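Local coordinates for protein alkylpurine DNA glycosylase AlkC (Pseudomonas fluorescens, PDB 5VHV) that excises alkylated purine bases from DNA without flipping the damaged nucleotide, opening base excision repair of alkylation damage, at residues 72-76 with 87-91; 65-69 with 99-103; 108-112 with 141-146; 193-198 with 225-231. All coordinates share one frame; numbering follows the deposited sequence.

Interaction 1: 72-76 with 87-91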
loop_
_atom_site.group_PDB
_atom_site.type_symbol
_atom_site.label_atom_id
_atom_site.label_comp_id
_atom_site.label_asym_id
_atom_site.label_seq_id
_atom_site.Cartn_x
_atom_site.Cartn_y
_atom_site.Cartn_z
ATOM N N LEU A 72 -23.371 -0.353 18.244
ATOM C CA LEU A 72 -22.150 0.034 17.552
ATOM C C LEU A 72 -22.446 0.892 16.318
ATOM O O LEU A 72 -21.643 1.770 15.965
ATOM C CB LEU A 72 -21.363 -1.219 17.189
ATOM C CG LEU A 72 -20.885 -2.079 18.390
ATOM C CD1 LEU A 72 -20.119 -3.286 17.866
ATOM C CD2 LEU A 72 -20.003 -1.294 19.364
ATOM N N TYR A 73 -23.588 0.669 15.656
ATOM C CA TYR A 73 -24.015 1.593 14.611
ATOM C C TYR A 73 -24.144 3.010 15.159
ATOM O O TYR A 73 -23.741 3.976 14.497
ATOM C CB TYR A 73 -25.350 1.160 14.008
ATOM C CG TYR A 73 -25.300 0.223 12.815
ATOM C CD1 TYR A 73 -24.605 -0.982 12.867
ATOM C CD2 TYR A 73 -25.975 0.543 11.632
ATOM C CE1 TYR A 73 -24.589 -1.849 11.777
ATOM C CE2 TYR A 73 -25.973 -0.312 10.536
ATOM C CZ TYR A 73 -25.276 -1.508 10.609
ATOM O OH TYR A 73 -25.276 -2.362 9.520
ATOM N N ALA A 74 -24.731 3.161 16.355
ATOM C CA ALA A 74 -24.873 4.493 16.934
ATOM C C ALA A 74 -23.542 5.037 17.421
ATOM O O ALA A 74 -23.326 6.257 17.398
ATOM C CB ALA A 74 -25.874 4.479 18.082
ATOM N N LEU A 75 -22.633 4.151 17.838
ATOM C CA LEU A 75 -21.338 4.592 18.336
ATOM C C LEU A 75 -20.476 5.168 17.212
ATOM O O LEU A 75 -19.721 6.121 17.437
ATOM C CB LEU A 75 -20.619 3.422 19.009
ATOM C CG LEU A 75 -19.284 3.766 19.670
ATOM C CD1 LEU A 75 -19.476 4.643 20.878
ATOM C CD2 LEU A 75 -18.502 2.483 20.007
ATOM N N ALA A 76 -20.595 4.631 16.001
ATOM C CA ALA A 76 -19.640 4.971 14.946
ATOM C C ALA A 76 -19.500 6.470 14.713
ATOM O O ALA A 76 -18.363 6.965 14.741
ATOM C CB ALA A 76 -20.023 4.231 13.660
ATOM N N PHE A 87 -11.886 -0.807 15.204
ATOM C CA PHE A 87 -12.363 -1.878 16.074
ATOM C C PHE A 87 -13.803 -2.261 15.769
ATOM O O PHE A 87 -14.214 -3.379 16.095
ATOM C CB PHE A 87 -12.185 -1.540 17.560
ATOM C CG PHE A 87 -13.175 -0.539 18.128
ATOM C CD1 PHE A 87 -14.461 -0.931 18.475
ATOM C CD2 PHE A 87 -12.787 0.765 18.374
ATOM C CE1 PHE A 87 -15.364 -0.018 19.006
ATOM C CE2 PHE A 87 -13.666 1.684 18.915
ATOM C CZ PHE A 87 -14.971 1.296 19.238
ATOM N N LEU A 88 -14.558 -1.403 15.082
ATOM C CA LEU A 88 -15.938 -1.759 14.765
ATOM C C LEU A 88 -15.993 -2.876 13.732
ATOM O O LEU A 88 -16.626 -3.906 13.998
ATOM C CB LEU A 88 -16.707 -0.511 14.318
ATOM C CG LEU A 88 -16.787 0.572 15.388
ATOM C CD1 LEU A 88 -17.195 1.893 14.727
ATOM C CD2 LEU A 88 -17.769 0.137 16.457
ATOM N N PRO A 89 -15.365 -2.764 12.565
ATOM C CA PRO A 89 -15.306 -3.944 11.683
ATOM C C PRO A 89 -14.634 -5.140 12.329
ATOM O O PRO A 89 -15.032 -6.285 12.071
ATOM C CB PRO A 89 -14.532 -3.432 10.450
ATOM C CG PRO A 89 -14.006 -2.109 10.823
ATOM C CD PRO A 89 -14.809 -1.554 11.925
ATOM N N HIS A 90 -13.655 -4.922 13.207
ATOM C CA HIS A 90 -13.036 -6.051 13.884
ATOM C C HIS A 90 -14.057 -6.832 14.706
ATOM O O HIS A 90 -14.036 -8.069 14.719
ATOM C CB HIS A 90 -11.895 -5.599 14.787
ATOM C CG HIS A 90 -11.127 -6.744 15.369
ATOM N ND1 HIS A 90 -10.203 -7.471 14.643
ATOM C CD2 HIS A 90 -11.201 -7.335 16.585
ATOM C CE1 HIS A 90 -9.721 -8.444 15.407
ATOM N NE2 HIS A 90 -10.309 -8.376 16.590
ATOM N N TYR A 91 -14.952 -6.120 15.398
ATOM C CA TYR A 91 -15.992 -6.788 16.170
ATOM C C TYR A 91 -16.847 -7.670 15.262
ATOM O O TYR A 91 -17.178 -8.808 15.605
ATOM C CB TYR A 91 -16.830 -5.723 16.903
ATOM C CG TYR A 91 -17.909 -6.309 17.777
ATOM C CD1 TYR A 91 -19.084 -6.747 17.214
ATOM C CD2 TYR A 91 -17.750 -6.427 19.166
ATOM C CE1 TYR A 91 -20.065 -7.317 17.969
ATOM C CE2 TYR A 91 -18.740 -7.004 19.934
ATOM C CZ TYR A 91 -19.896 -7.439 19.323
ATOM O OH TYR A 91 -20.905 -8.035 20.043
#
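L72 and L88 mark the closest approach of the two backbones, their CA atoms 7.0 Å apart where segment 72-76 faces the start of helix 87-95. Both leucines point at the opposite segment, and they cross at a slant. The CD2 methyl of L88 lies 3.9 Å from CB of L72 and touches the CD2 methyl of L72 as well. The second branch of L88 goes elsewhere: CD1 reaches CB of A76 at 3.8 Å, so the two methyls of L88 divide between L72 and A76. CD1 of L72, for its part, sits over one face of the Y91 ring, 3.9 Å from the centroid and 19° off the normal, a CH-pi contact. The tyrosine ring is placed for it by a CG trans to its own backbone N (chi1 -178°), which carries the ring out toward L72. L75 meets an aromatic differently: its CD2 arrives at the edge of the F87 ring, 3.8 Å from CZ and near the ring plane, while CG of L88 lies over one face of that ring, toward the rim. An alanine in place of L88 would probably open a gap between L72 and A76 and leave that F87 face without its leucine cover. No hydrogen bond crosses the contact, which is buried and held by apolar packing alone. Helix 100-110 closes one flank, F110 touching both L72 and L88; helix 11-24 meets L75 and F87, and helix 46-60 packs on F87 and Y91.

Interaction 2: 65-69 with 99-103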
loop_
_atom_site.group_PDB
_atom_site.type_symbol
_atom_site.label_atom_id
_atom_site.label_comp_id
_atom_site.label_asym_id
_atom_site.label_seq_id
_atom_site.Cartn_x
_atom_site.Cartn_y
_atom_site.Cartn_z
ATOM N N TYR A 65 -25.564 -10.542 19.601
ATOM C CA TYR A 65 -24.822 -9.913 18.511
ATOM C C TYR A 65 -25.649 -8.859 17.782
ATOM O O TYR A 65 -25.174 -7.717 17.639
ATOM C CB TYR A 65 -24.288 -11.003 17.573
ATOM C CG TYR A 65 -23.556 -10.479 16.373
ATOM C CD1 TYR A 65 -22.320 -9.888 16.509
ATOM C CD2 TYR A 65 -24.099 -10.575 15.096
ATOM C CE1 TYR A 65 -21.636 -9.403 15.404
ATOM C CE2 TYR A 65 -23.429 -10.099 13.996
ATOM C CZ TYR A 65 -22.196 -9.518 14.143
ATOM O OH TYR A 65 -21.505 -9.020 13.048
ATOM N N PRO A 66 -26.862 -9.143 17.303
ATOM C CA PRO A 66 -27.638 -8.067 16.658
ATOM C C PRO A 66 -27.872 -6.867 17.559
ATOM O O PRO A 66 -27.794 -5.724 17.092
ATOM C CB PRO A 66 -28.956 -8.758 16.284
ATOM C CG PRO A 66 -28.639 -10.226 16.251
ATOM C CD PRO A 66 -27.592 -10.429 17.307
ATOM N N GLN A 67 -28.158 -7.092 18.841
ATOM C CA GLN A 67 -28.380 -5.979 19.762
ATOM C C GLN A 67 -27.115 -5.156 19.952
ATOM O O GLN A 67 -27.164 -3.917 19.986
ATOM C CB GLN A 67 -28.865 -6.501 21.117
ATOM C CG GLN A 67 -30.236 -7.163 21.111
ATOM C CD GLN A 67 -30.550 -7.864 22.437
ATOM O OE1 GLN A 67 -29.667 -8.435 23.095
ATOM N NE2 GLN A 67 -31.810 -7.812 22.834
ATOM N N THR A 68 -25.968 -5.816 20.077
ATOM C CA THR A 68 -24.720 -5.072 20.201
ATOM C C THR A 68 -24.436 -4.286 18.923
ATOM O O THR A 68 -23.992 -3.134 18.984
ATOM C CB THR A 68 -23.557 -6.017 20.547
ATOM O OG1 THR A 68 -23.847 -6.702 21.779
ATOM C CG2 THR A 68 -22.264 -5.239 20.716
ATOM N N LEU A 69 -24.701 -4.881 17.752
ATOM C CA LEU A 69 -24.469 -4.155 16.502
ATOM C C LEU A 69 -25.286 -2.868 16.458
ATOM O O LEU A 69 -24.797 -1.829 15.998
ATOM C CB LEU A 69 -24.806 -5.033 15.293
ATOM C CG LEU A 69 -23.789 -6.063 14.813
ATOM C CD1 LEU A 69 -24.307 -6.646 13.508
ATOM C CD2 LEU A 69 -22.389 -5.477 14.631
ATOM N N ASP A 99 -23.653 -14.987 11.205
ATOM C CA ASP A 99 -24.738 -14.074 10.886
ATOM C C ASP A 99 -24.217 -13.269 9.684
ATOM O O ASP A 99 -23.969 -12.056 9.740
ATOM C CB ASP A 99 -25.102 -13.198 12.091
ATOM C CG ASP A 99 -26.502 -12.634 12.008
ATOM O OD1 ASP A 99 -27.191 -12.867 10.992
ATOM O OD2 ASP A 99 -26.913 -11.935 12.960
ATOM N N PHE A 100 -24.018 -13.988 8.573
ATOM C CA PHE A 100 -23.267 -13.461 7.431
ATOM C C PHE A 100 -23.912 -12.210 6.850
ATOM O O PHE A 100 -23.246 -11.187 6.659
ATOM C CB PHE A 100 -23.132 -14.541 6.360
ATOM C CG PHE A 100 -22.347 -14.104 5.162
ATOM C CD1 PHE A 100 -20.970 -14.148 5.179
ATOM C CD2 PHE A 100 -22.983 -13.627 4.022
ATOM C CE1 PHE A 100 -20.242 -13.739 4.081
ATOM C CE2 PHE A 100 -22.234 -13.201 2.930
ATOM C CZ PHE A 100 -20.880 -13.265 2.970
ATOM N N LYS A 101 -25.207 -12.270 6.539
ATOM C CA LYS A 101 -25.795 -11.150 5.819
ATOM C C LYS A 101 -25.802 -9.899 6.684
ATOM O O LYS A 101 -25.483 -8.800 6.210
ATOM C CB LYS A 101 -27.194 -11.526 5.339
ATOM C CG LYS A 101 -27.091 -12.423 4.119
ATOM C CD LYS A 101 -28.367 -13.123 3.757
ATOM C CE LYS A 101 -28.126 -13.994 2.536
ATOM N NZ LYS A 101 -29.207 -14.977 2.343
ATOM N N ARG A 102 -26.102 -10.059 7.968
ATOM C CA ARG A 102 -26.071 -8.909 8.861
ATOM C C ARG A 102 -24.659 -8.355 8.971
ATOM O O ARG A 102 -24.468 -7.134 9.018
ATOM C CB ARG A 102 -26.596 -9.307 10.236
ATOM C CG ARG A 102 -26.954 -8.139 11.112
ATOM C CD ARG A 102 -27.263 -8.591 12.533
ATOM N NE ARG A 102 -28.406 -9.496 12.598
ATOM C CZ ARG A 102 -29.673 -9.110 12.666
ATOM N NH1 ARG A 102 -29.983 -7.816 12.657
ATOM N NH2 ARG A 102 -30.631 -10.025 12.745
ATOM N N SER A 103 -23.659 -9.243 9.035
ATOM C CA SER A 103 -22.271 -8.813 9.146
ATOM C C SER A 103 -21.813 -8.073 7.893
ATOM O O SER A 103 -21.125 -7.048 7.988
ATOM C CB SER A 103 -21.375 -10.013 9.430
ATOM O OG SER A 103 -21.634 -10.500 10.748
HETATM O O HOH W 1 -28.532 -5.510 14.601
#
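Y65, P66 and L69, at the start of helix 65-75, face D99, R102 and S103 at the start of helix 100-110, with the nearest CA pair, P66 and R102, 8.0 Å apart. The phenol of Y65 donates from OH to OG of S103 at 2.7 Å; the same serine oxygen also lies beside the carbonyls of D99 and G96. Further back on the ring, OD2 of D99 comes to the edge, 3.8 Å from CD2 and near the ring plane. R102 folds back within its own segment: the bend at chi3 (-62°) turns NE onto OD2 of D99, a 2.9 Å salt bridge lying almost in the guanidinium plane. Anchored at NE, the guanidinium turns one face to P66, whose CB sits over its centre, 3.7 Å from CZ. The aliphatic part of R102 serves L69, CD1 to CD at 3.7 Å. A water takes the carbonyl of P66 as acceptor and bonds weakly to NH1 of R102. D99 occupies the N-cap position of helix 100-110, and F100 N binds the sulfonate of a buffer molecule there. Such helix-on-helix packing, with helix 87-95 against Y65 and S103, is consistent with the HEAT-like helical solenoid of the DNA alkylation repair enzymes.

Interaction 3: 108-112 with 141-146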
loop_
_atom_site.group_PDB
_atom_site.type_symbol
_atom_site.label_atom_id
_atom_site.label_comp_id
_atom_site.label_asym_id
_atom_site.label_seq_id
_atom_site.Cartn_x
_atom_site.Cartn_y
_atom_site.Cartn_z
ATOM N N LYS A 108 -20.335 -2.848 5.439
ATOM C CA LYS A 108 -20.571 -1.822 4.430
ATOM C C LYS A 108 -20.856 -0.481 5.094
ATOM O O LYS A 108 -20.447 0.577 4.597
ATOM C CB LYS A 108 -21.741 -2.222 3.537
ATOM C CG LYS A 108 -22.041 -1.224 2.433
ATOM C CD LYS A 108 -23.339 -1.567 1.699
ATOM C CE LYS A 108 -23.650 -0.478 0.693
ATOM N NZ LYS A 108 -24.861 -0.778 -0.129
ATOM N N TYR A 109 -21.570 -0.513 6.213
ATOM C CA TYR A 109 -21.850 0.701 6.976
ATOM C C TYR A 109 -20.591 1.234 7.660
ATOM O O TYR A 109 -20.267 2.424 7.555
ATOM C CB TYR A 109 -22.929 0.403 8.011
ATOM C CG TYR A 109 -23.163 1.516 9.009
ATOM C CD1 TYR A 109 -23.937 2.613 8.677
ATOM C CD2 TYR A 109 -22.600 1.466 10.281
ATOM C CE1 TYR A 109 -24.173 3.642 9.604
ATOM C CE2 TYR A 109 -22.823 2.481 11.205
ATOM C CZ TYR A 109 -23.622 3.551 10.863
ATOM O OH TYR A 109 -23.835 4.573 11.778
ATOM N N PHE A 110 -19.881 0.371 8.388
ATOM C CA PHE A 110 -18.707 0.813 9.154
ATOM C C PHE A 110 -17.552 1.292 8.274
ATOM O O PHE A 110 -16.745 2.121 8.720
ATOM C CB PHE A 110 -18.198 -0.316 10.058
ATOM C CG PHE A 110 -19.078 -0.624 11.256
ATOM C CD1 PHE A 110 -19.670 0.389 12.002
ATOM C CD2 PHE A 110 -19.265 -1.942 11.656
ATOM C CE1 PHE A 110 -20.466 0.082 13.104
ATOM C CE2 PHE A 110 -20.044 -2.259 12.776
ATOM C CZ PHE A 110 -20.655 -1.252 13.488
ATOM N N THR A 111 -17.425 0.778 7.046
ATOM C CA THR A 111 -16.227 1.066 6.267
ATOM C C THR A 111 -16.108 2.555 5.928
ATOM O O THR A 111 -14.985 3.048 5.741
ATOM C CB THR A 111 -16.187 0.198 4.995
ATOM O OG1 THR A 111 -14.832 0.077 4.540
ATOM C CG2 THR A 111 -17.043 0.765 3.874
ATOM N N THR A 112 -17.223 3.296 5.888
ATOM C CA THR A 112 -17.128 4.737 5.655
ATOM C C THR A 112 -16.539 5.495 6.847
ATOM O O THR A 112 -15.985 6.587 6.672
ATOM C CB THR A 112 -18.508 5.312 5.308
ATOM O OG1 THR A 112 -19.386 5.223 6.441
ATOM C CG2 THR A 112 -19.141 4.556 4.141
ATOM N N ASP A 141 -21.137 -0.140 -6.177
ATOM C CA ASP A 141 -21.860 0.732 -5.259
ATOM C C ASP A 141 -21.678 2.201 -5.629
ATOM O O ASP A 141 -20.650 2.597 -6.182
ATOM C CB ASP A 141 -21.347 0.513 -3.834
ATOM C CG ASP A 141 -22.331 0.967 -2.784
ATOM O OD1 ASP A 141 -23.242 0.174 -2.486
ATOM O OD2 ASP A 141 -22.212 2.105 -2.260
ATOM N N ASP A 142 -22.675 3.022 -5.266
ATOM C CA ASP A 142 -22.575 4.467 -5.481
ATOM C C ASP A 142 -21.491 5.112 -4.619
ATOM O O ASP A 142 -20.991 6.189 -4.968
ATOM C CB ASP A 142 -23.911 5.144 -5.161
ATOM C CG ASP A 142 -25.012 4.771 -6.125
ATOM O OD1 ASP A 142 -24.700 4.406 -7.271
ATOM O OD2 ASP A 142 -26.192 4.862 -5.730
ATOM N N ASN A 143 -21.169 4.516 -3.472
ATOM C CA ASN A 143 -20.281 5.132 -2.491
ATOM C C ASN A 143 -18.831 4.741 -2.770
ATOM O O ASN A 143 -18.499 3.555 -2.813
ATOM C CB ASN A 143 -20.695 4.721 -1.084
ATOM C CG ASN A 143 -19.907 5.463 0.009
ATOM O OD1 ASN A 143 -18.709 5.693 -0.117
ATOM N ND2 ASN A 143 -20.601 5.880 1.053
ATOM N N GLU A 144 -17.972 5.743 -2.953
ATOM C CA GLU A 144 -16.577 5.459 -3.276
ATOM C C GLU A 144 -15.885 4.672 -2.169
ATOM O O GLU A 144 -14.980 3.884 -2.463
ATOM C CB GLU A 144 -15.816 6.755 -3.565
ATOM C CG GLU A 144 -15.555 7.633 -2.369
ATOM C CD GLU A 144 -14.792 8.890 -2.754
ATOM O OE1 GLU A 144 -15.310 9.991 -2.531
ATOM O OE2 GLU A 144 -13.674 8.784 -3.303
ATOM N N HIS A 145 -16.282 4.857 -0.897
ATOM C CA HIS A 145 -15.685 4.057 0.176
ATOM C C HIS A 145 -16.008 2.585 0.027
ATOM O O HIS A 145 -15.173 1.723 0.347
ATOM C CB HIS A 145 -16.169 4.528 1.547
ATOM C CG HIS A 145 -15.727 5.903 1.888
ATOM N ND1 HIS A 145 -14.497 6.160 2.451
ATOM C CD2 HIS A 145 -16.343 7.100 1.754
ATOM C CE1 HIS A 145 -14.369 7.461 2.640
ATOM N NE2 HIS A 145 -15.470 8.056 2.215
ATOM N N VAL A 146 -17.202 2.278 -0.468
ATOM C CA VAL A 146 -17.602 0.886 -0.617
ATOM C C VAL A 146 -16.908 0.257 -1.825
ATOM O O VAL A 146 -16.445 -0.886 -1.767
ATOM C CB VAL A 146 -19.142 0.824 -0.697
ATOM C CG1 VAL A 146 -19.654 -0.606 -0.974
ATOM C CG2 VAL A 146 -19.747 1.390 0.605
HETATM O O HOH W 2 -13.725 1.695 2.652
HETATM O O HOH W 3 -12.829 4.155 3.479
#
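The imidazole of H145 has CA of T112 over one face, while N143 OD1 and an ordered water lie at its edge, near the ring plane. That water bonds to ND1 at 2.8 Å and gives a weak bond to the carbonyl of T111. The other flat groups are the amide of N143 and the carboxylate of D141. N143 is the N-cap of helix 144-152: its OD1 accepts from the backbone N of H145 at 2.7 Å, the donor tilted 20° from the carbonyl plane. This fixes the amide, and its ND2 rests 3.7 Å from CG2 of T112, which also touches CB of H145. D141 is held from two sides. OD2 accepts from the backbone N of N143 in an Asx turn, met on the anti side, while OD1 takes NZ of K108 on the syn side, a 3.0 Å salt bridge. K108 reaches it fully extended, with CG trans to the main-chain N (chi1 -179°), and on the way its CG passes 3.9 Å from CG2 of V146. A second water joins OG1 of T111 to the carbonyl of H145, and the threonine oxygen also bonds to the backbone N of A116. W138 packs on both K108 and V146. Thus the loop and first turn at 141-146 are tied to segment 108-112 by one charge pair and two water bridges, one of them weak, and the lysine probably favours an ionised D141, which in turn would strengthen the Asx turn.

Interaction 4: 193-198 with 225-231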
loop_
_atom_site.group_PDB
_atom_site.type_symbol
_atom_site.label_atom_id
_atom_site.label_comp_id
_atom_site.label_asym_id
_atom_site.label_seq_id
_atom_site.Cartn_x
_atom_site.Cartn_y
_atom_site.Cartn_z
ATOM N N VAL A 193 -7.078 0.161 -6.914
ATOM C CA VAL A 193 -6.985 -0.710 -8.081
ATOM C C VAL A 193 -5.523 -0.874 -8.477
ATOM O O VAL A 193 -5.044 -1.984 -8.765
ATOM C CB VAL A 193 -7.824 -0.153 -9.250
ATOM C CG1 VAL A 193 -7.665 -1.033 -10.499
ATOM C CG2 VAL A 193 -9.285 -0.056 -8.869
ATOM N N ALA A 194 -4.795 0.236 -8.501
ATOM C CA ALA A 194 -3.393 0.203 -8.903
ATOM C C ALA A 194 -2.586 -0.641 -7.938
ATOM O O ALA A 194 -1.718 -1.411 -8.359
ATOM C CB ALA A 194 -2.814 1.617 -8.981
ATOM N N ASN A 195 -2.842 -0.496 -6.638
ATOM C CA ASN A 195 -2.073 -1.254 -5.654
ATOM C C ASN A 195 -2.412 -2.744 -5.688
ATOM O O ASN A 195 -1.530 -3.590 -5.494
ATOM C CB ASN A 195 -2.279 -0.662 -4.261
ATOM C CG ASN A 195 -1.579 0.694 -4.111
ATOM O OD1 ASN A 195 -0.576 0.996 -4.802
ATOM N ND2 ASN A 195 -2.102 1.522 -3.233
ATOM N N HIS A 196 -3.684 -3.085 -5.892
ATOM C CA HIS A 196 -4.067 -4.486 -6.074
ATOM C C HIS A 196 -3.356 -5.078 -7.294
ATOM O O HIS A 196 -2.757 -6.155 -7.220
ATOM C CB HIS A 196 -5.594 -4.558 -6.187
ATOM C CG HIS A 196 -6.177 -5.938 -6.173
ATOM N ND1 HIS A 196 -7.358 -6.223 -5.518
ATOM C CD2 HIS A 196 -5.800 -7.089 -6.776
ATOM C CE1 HIS A 196 -7.679 -7.489 -5.718
ATOM N NE2 HIS A 196 -6.739 -8.043 -6.460
ATOM N N LEU A 197 -3.350 -4.355 -8.411
ATOM C CA LEU A 197 -2.650 -4.850 -9.593
ATOM C C LEU A 197 -1.144 -4.989 -9.354
ATOM O O LEU A 197 -0.541 -5.980 -9.766
ATOM C CB LEU A 197 -2.930 -3.927 -10.779
ATOM C CG LEU A 197 -4.342 -4.067 -11.360
ATOM C CD1 LEU A 197 -4.644 -2.874 -12.257
ATOM C CD2 LEU A 197 -4.500 -5.351 -12.131
ATOM N N ASN A 198 -0.515 -4.011 -8.698
ATOM C CA ASN A 198 0.900 -4.146 -8.359
ATOM C C ASN A 198 1.148 -5.391 -7.503
ATOM O O ASN A 198 2.114 -6.127 -7.737
ATOM C CB ASN A 198 1.384 -2.864 -7.665
ATOM C CG ASN A 198 2.839 -2.912 -7.298
ATOM O OD1 ASN A 198 3.703 -3.094 -8.156
ATOM N ND2 ASN A 198 3.127 -2.714 -6.027
ATOM N N ILE A 225 -3.842 4.614 -13.391
ATOM C CA ILE A 225 -3.848 3.298 -12.755
ATOM C C ILE A 225 -2.760 2.423 -13.358
ATOM O O ILE A 225 -2.028 1.730 -12.639
ATOM C CB ILE A 225 -5.235 2.637 -12.886
ATOM C CG1 ILE A 225 -6.275 3.395 -12.040
ATOM C CG2 ILE A 225 -5.177 1.185 -12.456
ATOM C CD1 ILE A 225 -7.695 2.858 -12.173
ATOM N N ALA A 226 -2.637 2.438 -14.689
ATOM C CA ALA A 226 -1.640 1.602 -15.346
ATOM C C ALA A 226 -0.234 1.940 -14.871
ATOM O O ALA A 226 0.559 1.040 -14.568
ATOM C CB ALA A 226 -1.741 1.753 -16.859
ATOM N N ARG A 227 0.102 3.231 -14.809
ATOM C CA ARG A 227 1.458 3.601 -14.418
ATOM C C ARG A 227 1.773 3.139 -12.998
ATOM O O ARG A 227 2.889 2.694 -12.719
ATOM C CB ARG A 227 1.680 5.112 -14.533
ATOM C CG ARG A 227 3.115 5.498 -14.095
ATOM C CD ARG A 227 3.547 6.905 -14.488
ATOM N NE ARG A 227 3.514 7.148 -15.932
ATOM C CZ ARG A 227 4.536 6.979 -16.773
ATOM N NH1 ARG A 227 5.718 6.540 -16.360
ATOM N NH2 ARG A 227 4.367 7.252 -18.055
ATOM N N HIS A 228 0.813 3.251 -12.080
ATOM C CA HIS A 228 1.087 2.874 -10.700
ATOM C C HIS A 228 0.941 1.375 -10.465
ATOM O O HIS A 228 1.632 0.831 -9.606
ATOM C CB HIS A 228 0.203 3.719 -9.791
ATOM C CG HIS A 228 0.594 5.158 -9.837
ATOM N ND1 HIS A 228 1.530 5.699 -8.981
ATOM C CD2 HIS A 228 0.261 6.142 -10.705
ATOM C CE1 HIS A 228 1.714 6.973 -9.285
ATOM N NE2 HIS A 228 0.962 7.264 -10.332
ATOM N N ALA A 229 0.106 0.702 -11.254
ATOM C CA ALA A 229 0.009 -0.751 -11.212
ATOM C C ALA A 229 1.319 -1.391 -11.636
ATOM O O ALA A 229 1.727 -2.421 -11.092
ATOM C CB ALA A 229 -1.108 -1.217 -12.151
ATOM N N LEU A 230 1.962 -0.813 -12.649
ATOM C CA LEU A 230 3.146 -1.377 -13.268
ATOM C C LEU A 230 4.434 -0.874 -12.637
ATOM O O LEU A 230 5.518 -1.189 -13.137
ATOM C CB LEU A 230 3.156 -1.052 -14.759
ATOM C CG LEU A 230 2.055 -1.716 -15.604
ATOM C CD1 LEU A 230 1.981 -1.131 -17.005
ATOM C CD2 LEU A 230 2.282 -3.215 -15.658
ATOM N N ARG A 231 4.348 -0.154 -11.523
ATOM C CA ARG A 231 5.528 0.547 -11.012
ATOM C C ARG A 231 6.664 -0.398 -10.652
ATOM O O ARG A 231 7.836 -0.031 -10.814
ATOM C CB ARG A 231 5.139 1.406 -9.817
ATOM C CG ARG A 231 4.717 0.642 -8.539
ATOM C CD ARG A 231 4.154 1.661 -7.577
ATOM N NE ARG A 231 3.861 1.185 -6.236
ATOM C CZ ARG A 231 2.673 0.764 -5.815
ATOM N NH1 ARG A 231 1.654 0.673 -6.644
ATOM N NH2 ARG A 231 2.508 0.456 -4.538
HETATM O O HOH W 4 4.308 -3.589 -11.080
#
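R231 grips N195 through its guanidinium: NH1 donates to OD1 of N195 at 2.9 Å, in the carbonyl plane of the amide, and NH2 adds a weaker bond to the same oxygen. NH1 is also bound to the carbonyl O of H228 at 3.0 Å, from above that carbonyl's plane, so one nitrogen ties the arginine to its own segment and to helix 187-201. CG of R231 lies between its backbone N and carbonyl carbon (chi1 68°), and the chain runs extended from there to NE, which folds the group back over helix 187-201. On one face of the guanidinium lies the amide of N198, stacked with the planes 28° apart and ND2 3.5 Å from CZ. That ND2 also binds a DNA phosphate, and OD1 of N198 bonds to S232 and to a water shared with the carbonyl of A229. A leucine in place of R231 would probably leave OD1 of N195 and the H228 carbonyl without this donor and take away the flat group stacked on the N198 amide. N195 and R231 also pack on a modified base of the DNA, so this patch faces the DNA, consistent with the concave, DNA-binding side of a HEAT-like helical solenoid. The axes of segments 193-198 and 225-229 cross at -37° and approach to 7.9 Å, close because A194 and A229 meet with CA atoms 4.2 Å apart. There CA of A229 makes a CA-H...O contact of 3.4 Å to the carbonyl O of A194, and CB of A229 lies 3.5 Å from CB of L197. Farther along, CG2 of I225 is packed by V193 and L197.

In the fold
Interactions 1 and 2 share helix 65-75 and touch through Y91, which lies against Y65 and T68; their centres are 11 Å apart. Interaction 3 continues the run: it uses the other end of helix 100-110 from interaction 2, and it meets interaction 1 where Y109 OH lies 2.8 Å from Y73 O, a probable hydrogen bond, and F110 packs on L88. Interaction 4 stands apart, its centre 22 Å from that of interaction 3 and with about 9 Å between nearest atoms. It is also the one that reaches the DNA, its nearest atom about 3 Å away, against about 9 to 10 Å for interactions 1 and 3 and about 21 Å for interaction 2.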